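Local coordinates for protein phosphotransferase system, HPr-related proteins (Thermoanaerobacter tengcongensis, PDB 3LFG) that probably serves as the general, non-sugar-specific phosphocarrier of the phosphoenolpyruvate-dependent sugar phosphotransferase system, at residues I6-K11 with D79-K84; V35-K40 with N59-S64. All coordinates share one frame; numbering follows the deposited sequence.

Interaction 1 (I6-K11 with D79-K84); sequences IEIKNK and DLIESK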
loop_
_atom_site.group_PDB
_atom_site.type_symbol
_atom_site.label_atom_id
_atom_site.label_comp_id
_atom_site.label_asym_id
_atom_site.label_seq_id
_atom_site.Cartn_x
_atom_site.Cartn_y
_atom_site.Cartn_z
ATOM N N ILE A 6 0.151 -4.465 8.067
ATOM C CA ILE A 6 0.989 -3.349 8.478
ATOM C C ILE A 6 0.156 -2.130 8.794
ATOM O O ILE A 6 -0.851 -1.865 8.128
ATOM C CB ILE A 6 2.052 -3.018 7.388
ATOM C CG1 ILE A 6 3.048 -1.975 7.902
ATOM C CG2 ILE A 6 1.383 -2.581 6.084
ATOM C CD1 ILE A 6 4.240 -1.788 6.988
ATOM N N GLU A 7 0.574 -1.414 9.835
ATOM C CA GLU A 7 -0.068 -0.167 10.235
ATOM C C GLU A 7 0.468 0.986 9.396
ATOM O O GLU A 7 1.680 1.107 9.182
ATOM C CB GLU A 7 0.204 0.098 11.723
ATOM C CG GLU A 7 -0.514 1.319 12.250
ATOM C CD GLU A 7 -0.265 1.565 13.734
ATOM O OE1 GLU A 7 0.220 0.652 14.438
ATOM O OE2 GLU A 7 -0.542 2.691 14.188
ATOM N N ILE A 8 -0.445 1.817 8.897
ATOM C CA ILE A 8 -0.072 3.039 8.194
ATOM C C ILE A 8 0.056 4.150 9.223
ATOM O O ILE A 8 -0.925 4.527 9.853
ATOM C CB ILE A 8 -1.134 3.397 7.118
ATOM C CG1 ILE A 8 -1.405 2.179 6.216
ATOM C CG2 ILE A 8 -0.693 4.592 6.320
ATOM C CD1 ILE A 8 -0.176 1.629 5.519
ATOM N N LYS A 9 1.269 4.661 9.418
ATOM C CA LYS A 9 1.539 5.500 10.586
ATOM C C LYS A 9 1.762 6.980 10.297
ATOM O O LYS A 9 1.924 7.783 11.233
ATOM C CB LYS A 9 2.746 4.956 11.358
ATOM C CG LYS A 9 2.558 3.560 11.893
ATOM C CD LYS A 9 3.768 3.150 12.740
ATOM C CE LYS A 9 3.643 1.721 13.236
ATOM N NZ LYS A 9 4.703 1.409 14.254
ATOM N N ASN A 10 1.801 7.345 9.024
ATOM C CA ASN A 10 2.026 8.736 8.661
ATOM C C ASN A 10 0.738 9.546 8.814
ATOM O O ASN A 10 -0.366 8.992 8.817
ATOM C CB ASN A 10 2.561 8.833 7.233
ATOM C CG ASN A 10 1.628 8.196 6.238
ATOM O OD1 ASN A 10 1.456 6.984 6.239
ATOM N ND2 ASN A 10 0.959 9.018 5.434
ATOM N N LYS A 11 0.886 10.862 8.926
ATOM C CA LYS A 11 -0.224 11.744 9.309
ATOM C C LYS A 11 -1.487 11.590 8.451
ATOM O O LYS A 11 -2.601 11.517 8.988
ATOM C CB LYS A 11 0.260 13.196 9.296
ATOM C CG LYS A 11 -0.772 14.224 9.750
ATOM C CD LYS A 11 -0.157 15.616 9.710
ATOM N N ASP A 79 8.790 -0.989 2.944
ATOM C CA ASP A 79 9.854 -0.031 3.222
ATOM C C ASP A 79 9.339 1.395 3.103
ATOM O O ASP A 79 9.688 2.257 3.902
ATOM C CB ASP A 79 11.035 -0.232 2.275
ATOM C CG ASP A 79 11.868 -1.442 2.632
ATOM O OD1 ASP A 79 11.713 -1.970 3.755
ATOM O OD2 ASP A 79 12.682 -1.854 1.780
ATOM N N LEU A 80 8.521 1.654 2.088
ATOM C CA LEU A 80 8.001 2.999 1.904
ATOM C C LEU A 80 7.149 3.406 3.109
ATOM O O LEU A 80 7.302 4.502 3.655
ATOM C CB LEU A 80 7.186 3.045 0.603
ATOM C CG LEU A 80 6.577 4.408 0.319
ATOM C CD1 LEU A 80 7.680 5.453 0.105
ATOM C CD2 LEU A 80 5.637 4.338 -0.899
ATOM N N ILE A 81 6.267 2.506 3.528
ATOM C CA ILE A 81 5.367 2.741 4.656
ATOM C C ILE A 81 6.148 2.916 5.964
ATOM O O ILE A 81 5.830 3.789 6.791
ATOM C CB ILE A 81 4.359 1.560 4.769
ATOM C CG1 ILE A 81 3.334 1.625 3.636
ATOM C CG2 ILE A 81 3.645 1.573 6.124
ATOM C CD1 ILE A 81 2.553 0.337 3.449
ATOM N N GLU A 82 7.185 2.102 6.149
ATOM C CA GLU A 82 7.971 2.167 7.375
ATOM C C GLU A 82 8.841 3.423 7.456
ATOM O O GLU A 82 9.302 3.792 8.537
ATOM C CB GLU A 82 8.785 0.879 7.553
ATOM C CG GLU A 82 7.869 -0.282 7.908
ATOM C CD GLU A 82 8.603 -1.556 8.217
ATOM O OE1 GLU A 82 9.791 -1.647 7.861
ATOM O OE2 GLU A 82 7.984 -2.463 8.821
ATOM N N SER A 83 9.067 4.070 6.317
ATOM C CA SER A 83 9.738 5.369 6.298
ATOM C C SER A 83 8.728 6.513 6.463
ATOM O O SER A 83 9.088 7.697 6.381
ATOM C CB SER A 83 10.503 5.561 4.987
ATOM O OG SER A 83 9.621 5.961 3.946
ATOM N N LYS A 84 7.464 6.159 6.690
ATOM C CA LYS A 84 6.373 7.145 6.762
ATOM C C LYS A 84 6.362 8.051 5.533
ATOM O O LYS A 84 6.106 9.248 5.626
ATOM C CB LYS A 84 6.403 7.945 8.069
ATOM C CG LYS A 84 6.114 7.067 9.271
ATOM C CD LYS A 84 6.123 7.851 10.566
ATOM C CE LYS A 84 6.152 6.908 11.758
ATOM N NZ LYS A 84 6.275 7.673 13.025
HETATM O O HOH W 1 3.219 4.941 7.236
#
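I6 and I81 meet tip to tip, with CD1 of I6 3.5 Å from CG2 of I81, where strand 2-7 and the last turn of helix 70-82 come closest. The I6 chain runs out almost straight, CG1 anti to the backbone N (chi1 -172°), which carries CD1 far enough to touch the helix and graze CG of E82. I8 reaches the same residue from a different direction: its CD1 lies 3.7 Å from CD1 of I81, the two side chains slanting across each other. F22 of helix 16-26 and L63 of the sheet also touch I81, so its branches are enclosed by apolar neighbours.

Toward K84 the fit loosens. K84, with positive phi, ends the helix in a Schellman motif, and its CE lies 3.9 Å from CB of K9, while its CB stands 4.0 Å from CB of N10. On the solvent side the two lysine chains run in different directions, leaving NZ of K9 6.6 Å from NZ of K84, a spacing that probably limits the repulsion of like charges. Between the two regions sits a water that accepts from N of K9 and donates to OD1 of N10 and to O of I81, each at 2.9 Å. The other end of the N10 amide, ND2, bonds to O of G13, which fixes how the amide is turned. The helix is thus docked by methyl and methylene contacts, with water the polar link, a chemistry consistent with apolar burial, more than charge pairing, holding its C-terminal end against the chain leaving strand 2-7.

Interaction 2 (V35-K40 with N59-S64); sequences VEKDNK and NVVKLS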
loop_
_atom_site.group_PDB
_atom_site.type_symbol
_atom_site.label_atom_id
_atom_site.label_comp_id
_atom_site.label_asym_id
_atom_site.label_seq_id
_atom_site.Cartn_x
_atom_site.Cartn_y
_atom_site.Cartn_z
ATOM N N VAL A 35 -4.594 -4.058 -1.650
ATOM C CA VAL A 35 -4.656 -3.558 -0.286
ATOM C C VAL A 35 -6.035 -3.879 0.238
ATOM O O VAL A 35 -7.028 -3.677 -0.464
ATOM C CB VAL A 35 -4.479 -2.024 -0.217
ATOM C CG1 VAL A 35 -4.388 -1.563 1.234
ATOM C CG2 VAL A 35 -3.249 -1.586 -0.984
ATOM N N GLU A 36 -6.106 -4.376 1.464
ATOM C CA GLU A 36 -7.389 -4.742 2.056
ATOM C C GLU A 36 -7.559 -4.120 3.427
ATOM O O GLU A 36 -6.622 -4.078 4.223
ATOM C CB GLU A 36 -7.515 -6.266 2.158
ATOM C CG GLU A 36 -8.847 -6.731 2.722
ATOM C CD GLU A 36 -8.972 -8.242 2.766
ATOM O OE1 GLU A 36 -8.296 -8.926 1.967
ATOM O OE2 GLU A 36 -9.753 -8.744 3.603
ATOM N N LYS A 37 -8.765 -3.630 3.688
ATOM C CA LYS A 37 -9.151 -3.139 4.999
ATOM C C LYS A 37 -10.649 -3.374 5.174
ATOM O O LYS A 37 -11.430 -3.107 4.260
ATOM C CB LYS A 37 -8.852 -1.645 5.139
ATOM C CG LYS A 37 -8.871 -1.166 6.583
ATOM C CD LYS A 37 -8.811 0.345 6.688
ATOM C CE LYS A 37 -10.056 0.964 6.086
ATOM N NZ LYS A 37 -10.461 2.198 6.804
ATOM N N ASP A 38 -11.032 -3.875 6.347
ATOM C CA ASP A 38 -12.441 -4.050 6.702
ATOM C C ASP A 38 -13.269 -4.738 5.619
ATOM O O ASP A 38 -14.311 -4.224 5.210
ATOM C CB ASP A 38 -13.078 -2.702 7.047
ATOM C CG ASP A 38 -12.444 -2.046 8.258
ATOM O OD1 ASP A 38 -11.941 -2.770 9.144
ATOM O OD2 ASP A 38 -12.450 -0.801 8.321
ATOM N N ASN A 39 -12.806 -5.897 5.164
ATOM C CA ASN A 39 -13.547 -6.689 4.182
ATOM C C ASN A 39 -13.748 -5.966 2.857
ATOM O O ASN A 39 -14.782 -6.125 2.203
ATOM C CB ASN A 39 -14.903 -7.124 4.748
ATOM N N LYS A 40 -12.759 -5.167 2.468
ATOM C CA LYS A 40 -12.779 -4.477 1.183
ATOM C C LYS A 40 -11.383 -4.536 0.567
ATOM O O LYS A 40 -10.408 -4.121 1.188
ATOM C CB LYS A 40 -13.231 -3.029 1.361
ATOM C CG LYS A 40 -13.374 -2.251 0.067
ATOM C CD LYS A 40 -14.014 -0.892 0.311
ATOM N N ASN A 59 -4.531 3.123 10.877
ATOM C CA ASN A 59 -5.257 1.996 10.323
ATOM C C ASN A 59 -4.299 0.881 9.936
ATOM O O ASN A 59 -3.187 1.134 9.478
ATOM C CB ASN A 59 -6.018 2.413 9.074
ATOM C CG ASN A 59 -7.259 3.211 9.379
ATOM O OD1 ASN A 59 -7.586 3.497 10.534
ATOM N ND2 ASN A 59 -7.963 3.586 8.333
ATOM N N VAL A 60 -4.742 -0.355 10.124
ATOM C CA VAL A 60 -3.973 -1.525 9.741
ATOM C C VAL A 60 -4.539 -2.086 8.442
ATOM O O VAL A 60 -5.749 -2.278 8.318
ATOM C CB VAL A 60 -4.050 -2.597 10.841
ATOM C CG1 VAL A 60 -3.402 -3.893 10.381
ATOM C CG2 VAL A 60 -3.387 -2.087 12.111
ATOM N N VAL A 61 -3.674 -2.324 7.460
ATOM C CA VAL A 61 -4.108 -2.914 6.200
ATOM C C VAL A 61 -3.344 -4.183 5.897
ATOM O O VAL A 61 -2.258 -4.420 6.429
ATOM C CB VAL A 61 -3.938 -1.959 4.994
ATOM C CG1 VAL A 61 -4.765 -0.696 5.178
ATOM C CG2 VAL A 61 -2.460 -1.615 4.768
ATOM N N LYS A 62 -3.924 -4.996 5.023
ATOM C CA LYS A 62 -3.252 -6.190 4.549
ATOM C C LYS A 62 -2.831 -5.939 3.109
ATOM O O LYS A 62 -3.669 -5.641 2.255
ATOM C CB LYS A 62 -4.186 -7.405 4.653
ATOM C CG LYS A 62 -3.620 -8.702 4.057
ATOM C CD LYS A 62 -4.626 -9.837 4.185
ATOM C CE LYS A 62 -4.288 -10.988 3.247
ATOM N NZ LYS A 62 -5.469 -11.866 3.015
ATOM N N LEU A 63 -1.529 -6.042 2.853
ATOM C CA LEU A 63 -0.993 -5.938 1.510
ATOM C C LEU A 63 -0.755 -7.332 0.988
ATOM O O LEU A 63 -0.301 -8.207 1.720
ATOM C CB LEU A 63 0.347 -5.219 1.510
ATOM C CG LEU A 63 0.409 -3.826 2.113
ATOM C CD1 LEU A 63 1.865 -3.342 2.065
ATOM C CD2 LEU A 63 -0.531 -2.912 1.355
ATOM N N SER A 64 -1.045 -7.544 -0.287
ATOM C CA SER A 64 -0.735 -8.837 -0.872
ATOM C C SER A 64 -0.317 -8.642 -2.318
ATOM O O SER A 64 -0.774 -7.710 -2.981
ATOM C CB SER A 64 -1.939 -9.765 -0.757
ATOM O OG SER A 64 -3.045 -9.263 -1.472
#
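E36 and K62 face each other as a hydrogen-bonded antiparallel pair: N of E36 lies 2.9 Å from O of K62, and N of K62 lies 3.0 Å from O of E36. The second bond is nearly straight, 170° at the hydrogen, the first more bent at 145°. Above this pair the two side chains rise on the same face of the sheet, OE1 of E36 standing 4.2 Å from NZ of K62, beyond a salt bridge, though the opposite charges probably attract; E3 of strand 2-7 gives NZ a second, long and weak partner.

V35 and L63, the neighbouring non-hydrogen-bonded pair, send their side chains to the opposite face. They lie alongside each other, CG2 of V35 3.8 Å from CD2 of L63, while CG1 of V35 comes within 3.8 Å of CB of V61. This is the inner face of the open-faced beta-sandwich of HPr proteins, in which helices cover one side of a four-stranded antiparallel sheet: L53 and I50 of helix 47-53 pack on V35, and I74, L77 and I81 of helix 70-82 on L63.

K37 lays its side chain past V61, V60 and N59 in turn. Its CB lies 4.2 Å from CG1 of V61, and CG passes 3.7 Å from O of V60. CD and CE then run across the end of the N59 side chain, and a bend at chi3 (65°) helps bring NZ to its hydrogen bond with O of G54; D38 offers a long salt bridge as well. Shortened to an alanine, the residue would lose CG to NZ, which is likely to leave O of G54 without this donor and the flank of N59 less covered. L53 of helix 47-53 touches the K37 side chain too.

Overall arrangement
From the N terminus the chain runs through strand 2-7 into residues 6-11, the first half of interaction 1, whose partner arrives only in the final helix; that contact closes a loop over most of the domain. Interaction 2 is nested inside it: 35-40 carries the last part of strand 32-37 and the turn into strand 40-43; after that strand and helix 47-53 the chain returns in 59-64. Strand 60-66 then leads to helix 70-82. The two meet in the sheet, where N of I6 and N of I8 probably bond to O of V61 and O of N59. Interaction 2 joins neighbouring strands; interaction 1 sets the end of helix 70-82 against strand 2-7, an outer strand.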